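Long-range contacts in alpha-L-rhamnosidase (Aspergillus terreus, PDB 6GSZ), which probably hydrolyses terminal non-reducing alpha-L-rhamnose residues in alpha-L-rhamnosides, and binds calcium: residues A[315-320]-A[330-335]; A[338-343]-A[415-420]; A[38-43]-A[54-59]; A[2-7]-A[91-96]. All blocks are in the same frame, centred on the assembly; numbering follows the deposited sequence.

Contact 1 of 4, residues A[315-320]-A[330-335]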
loop_
_atom_site.group_PDB
_atom_site.type_symbol
_atom_site.label_atom_id
_atom_site.label_comp_id
_atom_site.label_asym_id
_atom_site.label_seq_id
_atom_site.Cartn_x
_atom_site.Cartn_y
_atom_site.Cartn_z
ATOM N N HIS A 315 8.872 17.504 -2.342
ATOM C CA HIS A 315 8.779 18.089 -1.009
ATOM C C HIS A 315 9.979 19.010 -0.819
ATOM O O HIS A 315 11.132 18.580 -0.879
ATOM C CB HIS A 315 8.704 17.030 0.076
ATOM C CG HIS A 315 8.125 17.531 1.336
ATOM N ND1 HIS A 315 6.773 17.456 1.593
ATOM C CD2 HIS A 315 8.686 18.162 2.388
ATOM C CE1 HIS A 315 6.528 18.014 2.769
ATOM N NE2 HIS A 315 7.683 18.455 3.280
ATOM N N LYS A 316 9.677 20.296 -0.601
ATOM C CA LYS A 316 10.733 21.312 -0.583
ATOM C C LYS A 316 11.566 21.245 0.699
ATOM O O LYS A 316 11.097 20.856 1.769
ATOM C CB LYS A 316 10.117 22.697 -0.768
ATOM C CG LYS A 316 9.605 22.924 -2.183
ATOM C CD LYS A 316 9.083 24.323 -2.456
ATOM C CE LYS A 316 8.358 24.419 -3.784
ATOM N NZ LYS A 316 7.780 25.769 -3.991
ATOM N N LEU A 317 12.821 21.675 0.548
ATOM C CA LEU A 317 13.714 21.864 1.649
ATOM C C LEU A 317 13.108 22.906 2.593
ATOM O O LEU A 317 12.647 23.949 2.146
ATOM C CB LEU A 317 15.053 22.324 1.058
ATOM C CG LEU A 317 16.205 22.575 2.003
ATOM C CD1 LEU A 317 16.713 21.292 2.615
ATOM C CD2 LEU A 317 17.311 23.269 1.234
ATOM N N ALA A 318 13.117 22.602 3.895
ATOM C CA ALA A 318 12.597 23.504 4.913
ATOM C C ALA A 318 13.710 24.320 5.591
ATOM O O ALA A 318 13.483 25.428 6.006
ATOM C CB ALA A 318 11.821 22.734 5.934
ATOM N N ASN A 319 14.907 23.742 5.733
ATOM C CA ASN A 319 15.971 24.397 6.461
ATOM C C ASN A 319 17.291 23.680 6.156
ATOM O O ASN A 319 17.315 22.486 5.862
ATOM C CB ASN A 319 15.693 24.390 7.974
ATOM C CG ASN A 319 16.525 25.381 8.758
ATOM O OD1 ASN A 319 16.999 26.360 8.203
ATOM N ND2 ASN A 319 16.759 25.097 10.032
ATOM N N VAL A 320 18.375 24.446 6.250
ATOM C CA VAL A 320 19.724 23.958 6.230
ATOM C C VAL A 320 20.382 24.457 7.512
ATOM O O VAL A 320 20.246 25.630 7.854
ATOM C CB VAL A 320 20.540 24.455 5.026
ATOM C CG1 VAL A 320 21.925 23.815 5.030
ATOM C CG2 VAL A 320 19.808 24.236 3.721
ATOM N N LEU A 330 20.485 19.051 5.841
ATOM C CA LEU A 330 19.200 19.404 5.265
ATOM C C LEU A 330 18.080 18.878 6.168
ATOM O O LEU A 330 18.153 17.762 6.679
ATOM C CB LEU A 330 19.072 18.745 3.893
ATOM C CG LEU A 330 20.215 18.940 2.905
ATOM C CD1 LEU A 330 19.855 18.323 1.572
ATOM C CD2 LEU A 330 20.562 20.421 2.747
ATOM N N ASP A 331 17.044 19.702 6.318
ATOM C CA ASP A 331 15.798 19.347 6.989
ATOM C C ASP A 331 14.671 19.563 5.977
ATOM O O ASP A 331 14.417 20.700 5.550
ATOM C CB ASP A 331 15.648 20.158 8.290
ATOM C CG ASP A 331 14.347 19.910 9.037
ATOM O OD1 ASP A 331 13.625 18.974 8.633
ATOM O OD2 ASP A 331 14.090 20.621 10.056
ATOM N N PHE A 332 13.961 18.472 5.642
ATOM C CA PHE A 332 12.801 18.563 4.734
ATOM C C PHE A 332 11.467 18.788 5.476
ATOM O O PHE A 332 10.430 18.914 4.813
ATOM C CB PHE A 332 12.763 17.325 3.844
ATOM C CG PHE A 332 13.834 17.466 2.802
ATOM C CD1 PHE A 332 13.639 18.250 1.684
ATOM C CD2 PHE A 332 15.070 16.887 3.011
ATOM C CE1 PHE A 332 14.663 18.409 0.765
ATOM C CE2 PHE A 332 16.109 17.055 2.106
ATOM C CZ PHE A 332 15.889 17.810 0.982
ATOM N N GLY A 333 11.485 18.814 6.815
ATOM C CA GLY A 333 10.280 19.129 7.608
ATOM C C GLY A 333 9.280 17.990 7.740
ATOM O O GLY A 333 8.270 18.118 8.452
ATOM N N GLN A 334 9.558 16.876 7.091
ATOM C CA GLN A 334 8.666 15.725 6.982
ATOM C C GLN A 334 9.563 14.507 6.831
ATOM O O GLN A 334 10.501 14.566 6.044
ATOM C CB GLN A 334 7.743 15.868 5.775
ATOM C CG GLN A 334 6.910 14.620 5.498
ATOM C CD GLN A 334 5.908 14.281 6.584
ATOM O OE1 GLN A 334 5.124 15.153 7.018
ATOM N NE2 GLN A 334 5.922 13.008 7.018
ATOM N N ASN A 335 9.239 13.439 7.559
ATOM C CA ASN A 335 9.868 12.147 7.379
ATOM C C ASN A 335 9.178 11.491 6.180
ATOM O O ASN A 335 8.008 11.084 6.279
ATOM C CB ASN A 335 9.738 11.312 8.651
ATOM C CG ASN A 335 10.526 10.023 8.630
ATOM O OD1 ASN A 335 11.501 9.906 7.873
ATOM N ND2 ASN A 335 10.185 9.080 9.493
HETATM O O HOH W 1 15.517 22.614 11.121
#

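Contact 2 of 4, residues A[338-343]-A[415-420]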
loop_
_atom_site.group_PDB
_atom_site.type_symbol
_atom_site.label_atom_id
_atom_site.label_comp_id
_atom_site.label_asym_id
_atom_site.label_seq_id
_atom_site.Cartn_x
_atom_site.Cartn_y
_atom_site.Cartn_z
ATOM N N GLY A 338 11.567 8.233 -0.452
ATOM C CA GLY A 338 11.961 8.476 -1.821
ATOM C C GLY A 338 13.448 8.795 -1.868
ATOM O O GLY A 338 14.237 8.005 -1.430
ATOM N N TRP A 339 13.790 9.962 -2.408
ATOM C CA TRP A 339 15.199 10.277 -2.644
ATOM C C TRP A 339 15.327 11.767 -2.948
ATOM O O TRP A 339 14.335 12.488 -2.990
ATOM C CB TRP A 339 15.773 9.424 -3.760
ATOM C CG TRP A 339 15.029 9.427 -5.049
ATOM C CD1 TRP A 339 14.898 10.425 -5.962
ATOM C CD2 TRP A 339 14.271 8.319 -5.562
ATOM N NE1 TRP A 339 14.146 10.027 -7.025
ATOM C CE2 TRP A 339 13.746 8.734 -6.804
ATOM C CE3 TRP A 339 13.994 7.032 -5.099
ATOM C CZ2 TRP A 339 13.042 7.874 -7.622
ATOM C CZ3 TRP A 339 13.276 6.185 -5.911
ATOM C CH2 TRP A 339 12.826 6.604 -7.150
ATOM N N LEU A 340 16.561 12.211 -3.175
ATOM C CA LEU A 340 16.816 13.608 -3.553
ATOM C C LEU A 340 16.917 13.786 -5.070
ATOM O O LEU A 340 17.260 12.869 -5.784
ATOM C CB LEU A 340 18.152 14.070 -2.958
ATOM C CG LEU A 340 18.229 14.047 -1.441
ATOM C CD1 LEU A 340 19.618 14.457 -0.991
ATOM C CD2 LEU A 340 17.141 14.942 -0.830
ATOM N N ARG A 341 16.604 14.994 -5.508
ATOM C CA ARG A 341 16.950 15.500 -6.841
ATOM C C ARG A 341 17.858 16.706 -6.634
ATOM O O ARG A 341 17.531 17.608 -5.853
ATOM C CB ARG A 341 15.702 15.946 -7.622
ATOM C CG ARG A 341 16.027 16.521 -9.009
ATOM C CD ARG A 341 14.837 17.093 -9.745
ATOM N NE ARG A 341 14.436 18.374 -9.185
ATOM C CZ ARG A 341 13.242 18.963 -9.362
ATOM N NH1 ARG A 341 12.999 20.152 -8.825
ATOM N NH2 ARG A 341 12.300 18.360 -10.074
ATOM N N ILE A 342 19.017 16.694 -7.299
ATOM C CA ILE A 342 20.002 17.764 -7.144
ATOM C C ILE A 342 20.208 18.417 -8.507
ATOM O O ILE A 342 20.026 17.763 -9.545
ATOM C CB ILE A 342 21.338 17.259 -6.547
ATOM C CG1 ILE A 342 22.113 16.327 -7.488
ATOM C CG2 ILE A 342 21.085 16.665 -5.170
ATOM C CD1 ILE A 342 23.410 15.782 -6.925
ATOM N N ARG A 343 20.530 19.720 -8.459
ATOM C CA ARG A 343 20.923 20.480 -9.606
ATOM C C ARG A 343 22.156 21.278 -9.196
ATOM O O ARG A 343 22.052 22.176 -8.358
ATOM C CB ARG A 343 19.772 21.386 -10.050
ATOM C CG ARG A 343 18.567 20.614 -10.569
ATOM C CD ARG A 343 17.257 21.363 -10.679
ATOM N NE ARG A 343 16.217 20.571 -11.339
ATOM C CZ ARG A 343 15.016 21.047 -11.669
ATOM N NH1 ARG A 343 14.643 22.236 -11.225
ATOM N NH2 ARG A 343 14.207 20.352 -12.450
ATOM N N ASN A 415 16.731 25.769 -4.658
ATOM C CA ASN A 415 16.946 25.732 -6.118
ATOM C C ASN A 415 17.940 24.637 -6.543
ATOM O O ASN A 415 18.043 24.330 -7.733
ATOM C CB ASN A 415 17.443 27.080 -6.644
ATOM C CG ASN A 415 16.403 28.170 -6.501
ATOM O OD1 ASN A 415 16.706 29.263 -6.031
ATOM N ND2 ASN A 415 15.173 27.885 -6.887
ATOM N N SER A 416 18.692 24.068 -5.616
ATOM C CA SER A 416 19.696 23.049 -5.979
ATOM C C SER A 416 19.387 21.668 -5.375
ATOM O O SER A 416 20.000 20.717 -5.784
ATOM C CB SER A 416 21.060 23.510 -5.590
ATOM O OG SER A 416 21.140 23.769 -4.200
ATOM N N VAL A 417 18.455 21.580 -4.413
ATOM C CA VAL A 417 18.097 20.280 -3.828
ATOM C C VAL A 417 16.612 20.300 -3.464
ATOM O O VAL A 417 16.107 21.264 -2.920
ATOM C CB VAL A 417 18.993 19.866 -2.632
ATOM C CG1 VAL A 417 18.845 20.790 -1.438
ATOM C CG2 VAL A 417 18.773 18.413 -2.204
ATOM N N THR A 418 15.956 19.170 -3.759
ATOM C CA THR A 418 14.587 18.944 -3.342
ATOM C C THR A 418 14.419 17.443 -3.062
ATOM O O THR A 418 15.214 16.626 -3.506
ATOM C CB THR A 418 13.637 19.481 -4.415
ATOM O OG1 THR A 418 12.395 19.783 -3.773
ATOM C CG2 THR A 418 13.455 18.522 -5.572
ATOM N N ALA A 419 13.376 17.093 -2.306
ATOM C CA ALA A 419 13.053 15.700 -2.039
ATOM C C ALA A 419 11.958 15.266 -3.010
ATOM O O ALA A 419 11.042 16.028 -3.317
ATOM C CB ALA A 419 12.646 15.450 -0.616
ATOM N N ILE A 420 12.060 14.005 -3.418
ATOM C CA ILE A 420 11.094 13.379 -4.283
ATOM C C ILE A 420 10.421 12.293 -3.460
ATOM O O ILE A 420 11.064 11.414 -2.957
ATOM C CB ILE A 420 11.766 12.786 -5.527
ATOM C CG1 ILE A 420 12.679 13.797 -6.241
ATOM C CG2 ILE A 420 10.737 12.174 -6.474
ATOM C CD1 ILE A 420 11.998 15.036 -6.763
#

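Contact 3 of 4, residues A[38-43]-A[54-59]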
loop_
_atom_site.group_PDB
_atom_site.type_symbol
_atom_site.label_atom_id
_atom_site.label_comp_id
_atom_site.label_asym_id
_atom_site.label_seq_id
_atom_site.Cartn_x
_atom_site.Cartn_y
_atom_site.Cartn_z
ATOM N N GLN A 38 -29.898 4.062 -9.772
ATOM C CA GLN A 38 -29.846 3.677 -11.165
ATOM C C GLN A 38 -30.863 2.560 -11.466
ATOM O O GLN A 38 -30.989 1.614 -10.691
ATOM C CB GLN A 38 -28.419 3.153 -11.428
ATOM C CG GLN A 38 -28.180 2.703 -12.872
ATOM C CD GLN A 38 -26.785 2.183 -13.041
ATOM O OE1 GLN A 38 -25.836 2.977 -13.161
ATOM N NE2 GLN A 38 -26.685 0.852 -13.086
ATOM N N ARG A 39 -31.549 2.655 -12.621
ATOM C CA ARG A 39 -32.333 1.542 -13.095
ATOM C C ARG A 39 -31.708 0.823 -14.296
ATOM O O ARG A 39 -32.021 -0.352 -14.519
ATOM C CB ARG A 39 -33.772 1.945 -13.398
ATOM C CG ARG A 39 -33.920 2.918 -14.554
ATOM C CD ARG A 39 -35.401 3.130 -14.898
ATOM N NE ARG A 39 -36.136 1.871 -14.994
ATOM C CZ ARG A 39 -37.014 1.391 -14.093
ATOM N NH1 ARG A 39 -37.373 2.086 -13.012
ATOM N NH2 ARG A 39 -37.530 0.190 -14.294
ATOM N N ALA A 40 -30.821 1.501 -15.047
ATOM C CA ALA A 40 -30.279 0.889 -16.253
ATOM C C ALA A 40 -29.006 1.627 -16.621
ATOM O O ALA A 40 -28.747 2.724 -16.145
ATOM C CB ALA A 40 -31.250 0.954 -17.410
ATOM N N TYR A 41 -28.215 0.997 -17.479
ATOM C CA TYR A 41 -27.013 1.624 -18.032
ATOM C C TYR A 41 -26.858 1.186 -19.484
ATOM O O TYR A 41 -27.370 0.175 -19.923
ATOM C CB TYR A 41 -25.772 1.306 -17.200
ATOM C CG TYR A 41 -25.394 -0.145 -17.118
ATOM C CD1 TYR A 41 -24.657 -0.748 -18.130
ATOM C CD2 TYR A 41 -25.661 -0.901 -15.984
ATOM C CE1 TYR A 41 -24.245 -2.068 -18.040
ATOM C CE2 TYR A 41 -25.235 -2.206 -15.877
ATOM C CZ TYR A 41 -24.473 -2.788 -16.878
ATOM O OH TYR A 41 -24.061 -4.106 -16.746
ATOM N N GLU A 42 -26.050 1.985 -20.189
ATOM C CA GLU A 42 -25.581 1.676 -21.529
ATOM C C GLU A 42 -24.053 1.785 -21.528
ATOM O O GLU A 42 -23.503 2.756 -21.029
ATOM C CB GLU A 42 -26.211 2.603 -22.575
ATOM C CG GLU A 42 -27.653 2.237 -22.854
ATOM C CD GLU A 42 -28.337 3.115 -23.880
ATOM O OE1 GLU A 42 -27.751 4.131 -24.265
ATOM O OE2 GLU A 42 -29.509 2.802 -24.216
ATOM N N ILE A 43 -23.428 0.769 -22.106
ATOM C CA ILE A 43 -21.970 0.770 -22.347
ATOM C C ILE A 43 -21.761 0.753 -23.865
ATOM O O ILE A 43 -22.215 -0.156 -24.547
ATOM C CB ILE A 43 -21.266 -0.424 -21.689
ATOM C CG1 ILE A 43 -21.504 -0.477 -20.190
ATOM C CG2 ILE A 43 -19.771 -0.349 -22.014
ATOM C CD1 ILE A 43 -20.922 -1.682 -19.459
ATOM N N VAL A 54 -23.597 -0.502 -28.719
ATOM C CA VAL A 54 -24.134 -0.032 -27.449
ATOM C C VAL A 54 -24.896 -1.205 -26.831
ATOM O O VAL A 54 -25.776 -1.788 -27.447
ATOM C CB VAL A 54 -25.009 1.235 -27.592
ATOM C CG1 VAL A 54 -25.637 1.640 -26.265
ATOM C CG2 VAL A 54 -24.194 2.391 -28.191
ATOM N N PHE A 55 -24.541 -1.521 -25.589
ATOM C CA PHE A 55 -25.138 -2.609 -24.838
ATOM C C PHE A 55 -25.918 -2.015 -23.663
ATOM O O PHE A 55 -25.359 -1.305 -22.806
ATOM C CB PHE A 55 -24.043 -3.517 -24.282
ATOM C CG PHE A 55 -23.203 -4.130 -25.372
ATOM C CD1 PHE A 55 -23.618 -5.278 -26.032
ATOM C CD2 PHE A 55 -21.997 -3.556 -25.745
ATOM C CE1 PHE A 55 -22.856 -5.835 -27.044
ATOM C CE2 PHE A 55 -21.230 -4.116 -26.747
ATOM C CZ PHE A 55 -21.641 -5.261 -27.378
ATOM N N ARG A 56 -27.216 -2.278 -23.623
ATOM C CA ARG A 56 -28.081 -1.784 -22.516
ATOM C C ARG A 56 -28.362 -2.927 -21.541
ATOM O O ARG A 56 -28.641 -4.059 -21.945
ATOM C CB ARG A 56 -29.423 -1.268 -23.051
ATOM C CG ARG A 56 -30.297 -0.634 -21.968
ATOM C CD ARG A 56 -31.538 0.121 -22.419
ATOM N NE ARG A 56 -32.238 0.704 -21.267
ATOM C CZ ARG A 56 -32.432 2.015 -21.060
ATOM N NH1 ARG A 56 -31.822 2.914 -21.822
ATOM N NH2 ARG A 56 -33.269 2.423 -20.119
ATOM N N SER A 57 -28.291 -2.592 -20.253
ATOM C CA SER A 57 -28.638 -3.491 -19.151
ATOM C C SER A 57 -29.668 -2.808 -18.268
ATOM O O SER A 57 -29.437 -1.696 -17.846
ATOM C CB SER A 57 -27.441 -3.811 -18.303
ATOM O OG SER A 57 -26.492 -4.609 -18.994
ATOM N N GLU A 58 -30.739 -3.533 -17.955
ATOM C CA GLU A 58 -31.627 -3.212 -16.822
ATOM C C GLU A 58 -30.921 -3.728 -15.579
ATOM O O GLU A 58 -30.734 -4.939 -15.455
ATOM C CB GLU A 58 -32.975 -3.889 -17.015
ATOM C CG GLU A 58 -34.035 -3.409 -16.083
ATOM C CD GLU A 58 -34.563 -2.010 -16.334
ATOM O OE1 GLU A 58 -34.275 -1.409 -17.430
ATOM O OE2 GLU A 58 -35.338 -1.542 -15.413
ATOM N N SER A 59 -30.404 -2.792 -14.788
ATOM C CA SER A 59 -29.559 -3.111 -13.650
ATOM C C SER A 59 -29.348 -1.860 -12.816
ATOM O O SER A 59 -29.073 -0.796 -13.385
ATOM C CB SER A 59 -28.217 -3.608 -14.121
ATOM O OG SER A 59 -27.342 -3.822 -13.013
HETATM O O HOH W 2 -33.621 -1.872 -13.063
HETATM O O HOH W 3 -35.092 1.078 -18.097
HETATM O O HOH W 4 -25.907 -6.169 -16.382
#

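Contact 4 of 4, residues A[2-7]-A[91-96]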
loop_
_atom_site.group_PDB
_atom_site.type_symbol
_atom_site.label_atom_id
_atom_site.label_comp_id
_atom_site.label_asym_id
_atom_site.label_seq_id
_atom_site.Cartn_x
_atom_site.Cartn_y
_atom_site.Cartn_z
ATOM N N LEU A 2 -26.017 15.567 -12.056
ATOM C CA LEU A 2 -25.540 14.180 -12.098
ATOM C C LEU A 2 -24.714 13.857 -13.345
ATOM O O LEU A 2 -25.180 13.972 -14.479
ATOM C CB LEU A 2 -26.727 13.227 -12.054
ATOM C CG LEU A 2 -26.343 11.751 -11.999
ATOM C CD1 LEU A 2 -25.596 11.429 -10.718
ATOM C CD2 LEU A 2 -27.577 10.895 -12.139
ATOM N N SER A 3 -23.507 13.327 -13.112
ATOM C CA SER A 3 -22.646 12.871 -14.193
ATOM C C SER A 3 -21.810 11.674 -13.744
ATOM O O SER A 3 -21.689 11.391 -12.534
ATOM C CB SER A 3 -21.733 13.966 -14.704
ATOM O OG SER A 3 -20.783 14.348 -13.725
ATOM N N ILE A 4 -21.185 11.035 -14.725
ATOM C CA ILE A 4 -20.191 9.987 -14.455
ATOM C C ILE A 4 -18.796 10.624 -14.453
ATOM O O ILE A 4 -18.408 11.246 -15.440
ATOM C CB ILE A 4 -20.292 8.829 -15.468
ATOM C CG1 ILE A 4 -21.585 8.038 -15.227
ATOM C CG2 ILE A 4 -19.063 7.933 -15.387
ATOM C CD1 ILE A 4 -21.914 7.024 -16.298
ATOM N N SER A 5 -18.086 10.466 -13.329
ATOM C CA SER A 5 -16.792 11.096 -13.127
ATOM C C SER A 5 -15.624 10.193 -13.514
ATOM O O SER A 5 -14.547 10.720 -13.729
ATOM C CB SER A 5 -16.612 11.549 -11.715
ATOM O OG SER A 5 -16.804 10.487 -10.812
ATOM N N GLN A 6 -15.815 8.868 -13.523
ATOM C CA GLN A 6 -14.695 7.936 -13.706
ATOM C C GLN A 6 -15.311 6.659 -14.241
ATOM O O GLN A 6 -16.350 6.243 -13.741
ATOM C CB GLN A 6 -13.998 7.602 -12.362
ATOM C CG GLN A 6 -12.867 6.575 -12.491
ATOM C CD GLN A 6 -12.291 5.992 -11.215
ATOM O OE1 GLN A 6 -11.138 6.258 -10.864
ATOM N NE2 GLN A 6 -13.052 5.140 -10.536
ATOM N N VAL A 7 -14.700 6.092 -15.267
ATOM C CA VAL A 7 -14.998 4.771 -15.773
ATOM C C VAL A 7 -13.708 3.971 -15.657
ATOM O O VAL A 7 -12.656 4.426 -16.182
ATOM C CB VAL A 7 -15.510 4.784 -17.225
ATOM C CG1 VAL A 7 -15.713 3.376 -17.717
ATOM C CG2 VAL A 7 -16.820 5.554 -17.320
ATOM N N HIS A 91 -33.758 11.768 -13.955
ATOM C CA HIS A 91 -32.346 12.191 -14.003
ATOM C C HIS A 91 -31.464 11.078 -14.593
ATOM O O HIS A 91 -31.261 10.027 -13.963
ATOM C CB HIS A 91 -31.804 12.577 -12.631
ATOM C CG HIS A 91 -32.436 13.753 -11.993
ATOM N ND1 HIS A 91 -33.460 13.621 -11.064
ATOM C CD2 HIS A 91 -32.160 15.071 -12.099
ATOM C CE1 HIS A 91 -33.820 14.826 -10.648
ATOM N NE2 HIS A 91 -33.028 15.737 -11.266
ATOM N N ASP A 92 -30.960 11.305 -15.810
ATOM C CA ASP A 92 -30.010 10.409 -16.493
ATOM C C ASP A 92 -28.688 11.154 -16.674
ATOM O O ASP A 92 -28.679 12.395 -16.744
ATOM C CB ASP A 92 -30.524 10.010 -17.877
ATOM C CG ASP A 92 -31.892 9.350 -17.875
ATOM O OD1 ASP A 92 -32.211 8.687 -16.876
ATOM O OD2 ASP A 92 -32.621 9.504 -18.874
ATOM N N THR A 93 -27.566 10.419 -16.725
ATOM C CA THR A 93 -26.279 11.040 -16.984
ATOM C C THR A 93 -26.086 11.272 -18.475
ATOM O O THR A 93 -26.581 10.515 -19.314
ATOM C CB THR A 93 -25.104 10.210 -16.452
ATOM O OG1 THR A 93 -24.872 9.100 -17.326
ATOM C CG2 THR A 93 -25.311 9.757 -15.015
ATOM N N PRO A 94 -25.293 12.304 -18.839
ATOM C CA PRO A 94 -24.679 12.319 -20.158
ATOM C C PRO A 94 -23.749 11.106 -20.317
ATOM O O PRO A 94 -23.377 10.444 -19.342
ATOM C CB PRO A 94 -23.847 13.610 -20.166
ATOM C CG PRO A 94 -24.351 14.439 -19.007
ATOM C CD PRO A 94 -24.881 13.440 -18.004
ATOM N N TRP A 95 -23.338 10.841 -21.552
ATOM C CA TRP A 95 -22.245 9.900 -21.771
ATOM C C TRP A 95 -21.006 10.376 -21.030
ATOM O O TRP A 95 -20.686 11.576 -21.019
ATOM C CB TRP A 95 -21.915 9.778 -23.257
ATOM C CG TRP A 95 -22.901 9.001 -24.061
ATOM C CD1 TRP A 95 -23.770 9.497 -24.990
ATOM C CD2 TRP A 95 -23.047 7.574 -24.102
ATOM N NE1 TRP A 95 -24.473 8.474 -25.565
ATOM C CE2 TRP A 95 -24.050 7.282 -25.044
ATOM C CE3 TRP A 95 -22.460 6.513 -23.415
ATOM C CZ2 TRP A 95 -24.463 5.975 -25.309
ATOM C CZ3 TRP A 95 -22.852 5.230 -23.685
ATOM C CH2 TRP A 95 -23.840 4.955 -24.623
ATOM N N SER A 96 -20.329 9.413 -20.417
ATOM C CA SER A 96 -19.059 9.641 -19.788
ATOM C C SER A 96 -18.010 10.092 -20.810
ATOM O O SER A 96 -18.156 9.886 -22.000
ATOM C CB SER A 96 -18.577 8.369 -19.115
ATOM O OG SER A 96 -18.211 7.415 -20.069
HETATM O O HOH W 5 -27.642 14.635 -15.451
HETATM O O HOH W 6 -21.671 11.663 -17.468
#

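Contact 1 of 4, residues A[315-320]-A[330-335]
Leu317 drops one methyl into the hollow between Leu330 and Phe332. Its CD1 lies 3.7 Å from Leu330 CB and sits over one face of the Phe332 ring, a CH-pi contact 4.2 Å from the ring centroid, offset toward the rim. In Leu317, chi1 of -179° puts CG anti to the backbone N, and chi2 of 69° then sets CD1 in that hollow. The side chains of Val320 and Leu330 lie side by side, pointing the same way, Val320 CG2 4.0 Å from Leu330 CD2. The ring of His315 meets the carbonyl of Phe332, its CD2 edge in plane with Phe332 O at 3.1 Å, while its NE2 packs on Gln334 CB. Between the strands the backbone forms a classic beta bulge: Asp331 O accepts from both Ala318 N (2.8 Å) and Asn319 N (3.1 Å). An Asx turn, Gly333 N to Asp331 OD1 at 2.8 Å, bends the chain. One water joins Asn319 ND2 to Asp331 OD2, and Arg399 forms a salt bridge with OD1. The contact closes the hairpin of strands 319-322 and 328-332; strand 400-404 flanks 328-332, and Val417 and Ala419 of strand 417-424 pack against Leu317, Leu330 and Phe332.

Contact 2 of 4, residues A[338-343]-A[415-420]
Trp339 and Ile420 exchange two backbone hydrogen bonds, Trp339 N to Ile420 O and Ile420 N to Trp339 O (2.8 Å), and Arg341 and Thr418 repeat the pattern. A fifth bond, Arg343 N to Ser416 O at 2.9 Å, extends the pairing to Ser416, just before strand 417-424 begins. The carbonyls of Thr418 and Ser416 also receive CA-H contacts, from Leu340 and Ile342, with Ile342 CA 3.3 Å from Ser416 O. Backbone groups turned outward pair with Trp389 (from Ile342) and His315 (from Ala419). Side-chain polar groups find partners beyond the pair: Trp339 NE1 donates to Glu390, Ser416 OG bonds to Pro411 O and Asp413 N, and, in the conformers given, Thr418 OG1 bonds to Glu314 and Arg343 NE forms a salt bridge with Glu388. That conformer of Thr418 sets CG2 over one face of the Arg341 guanidinium, 3.7 Å from Arg341 NH1. Ile420 CB approaches Trp339 NE1 to 3.9 Å; CG of Trp339 lies between its backbone N and carbonyl carbon (chi1 53°). The opposite face is apolar: Val417 CG2 touches Leu340 CD2 and Ile342 CG2, each at 4.1 Å. Strands inclined at 149°, central neighbours in a four-stranded antiparallel sheet, are consistent with a concanavalin-like beta-sandwich.

Contact 3 of 4, residues A[38-43]-A[54-59]
Tyr41 and Ser57 form an antiparallel hydrogen-bonded pair, with Tyr41 N 3.0 Å from Ser57 O and Ser57 N 2.9 Å from Tyr41 O; Ile43 and Phe55 repeat it. At the other end Ser59 N donates to Arg39 O, and Gln38 NE2 donates to Ser59 O at 2.9 Å, above its carbonyl plane; NE2 also bonds to Asp61 O, and Gln38 OE1 to Ser84 and Trp27. This is the hairpin of strands 38-46 and 53-58, the latter an edge strand of the five-stranded sheet in the N-terminal immunoglobulin-like domain. Aromatic packing lies on one face: Tyr41, its CG between backbone N and carbonyl carbon (chi1 62°), receives Ser57 CB over its ring, 3.7 Å from the centroid. Glu42, Arg56 and Glu58 share the face of Ala40, with Arg39 beside them. Glu42 OE2 meets Arg56 NH1 in the guanidinium plane, a weak hydrogen bond of 3.3 Å within a salt bridge, and its OE1 pairs with Arg83. Arg39, in the conformer given, makes a second salt bridge, a weak NH2 to Glu58 OE2 bond of 3.0 Å met obliquely. A water accepts from Arg56 NH2 and donates to Glu58 OE1, while Ala40 CB rests over the Arg56 guanidinium.

Contact 4 of 4, residues A[2-7]-A[91-96]
Leu2 and Thr93 meet through methyl groups and branch carbons, with Leu2 CG and CD2 each 3.8 Å from Thr93 CG2. Ile4 comes against the same threonine, CD1 lying 3.8 Å from OG1, and sets its CG2 on Ser96 CB. Val7 CG2 then touches Ser96 OG at 3.6 Å. Thr93 thus turns CG2 to Leu2 and mainly OG1 to Ile4; its first torsion (76°) places OG1 between backbone N and carbonyl carbon. No direct hydrogen bond links the two segments; two waters do so instead. One donates to both Leu2 O (2.7 Å) and Asp92 O; the other accepts from Ile4 N (2.9 Å) and donates to Pro94 O. The hydroxyls that face the strand are oriented by a second shell. Thr93 OG1 donates to Pro94 O at 2.8 Å and accepts from Ser84 N, while Ser96 OG bonds to Val82 N, and the backbone of both residues pairs with strand 78-86. On the other segment, Ser3 and Ser5 are held by backbone bonds to Asp30 and Arg28 of strand 25-30, and Ile4 packs on Trp27. The loop 91-96 therefore bridges two sheets of the immunoglobulin-like domain. With each hydroxyl engaged in a bond to strand 78-86, its flank can pack against aliphatic carbon, and water completes the polar backbone atoms Leu2 O and Ile4 N across the seam.

How the contacts relate
The four contacts form two clusters. Contacts 4 and 3 lie in the N-terminal immunoglobulin-like range, centres 12 Å apart, with contact 3 nested inside the loop that contact 4 closes; Trp95 makes the junction, its CZ3 3.7 Å from Glu42 O. Contacts 1 and 2 follow in series along the chain, centres 10 Å apart, where two sheets face each other: Phe332 CZ packs on Leu340 CD2 at 3.6 Å, and His315 pairs with Ala419 across neighbouring strands. Between the clusters, centres stand 41 to 51 Å apart and no atoms touch. The pairs therefore describe two separate beta modules of one chain, each held by its own packing and, in the second, a backbone bond as well.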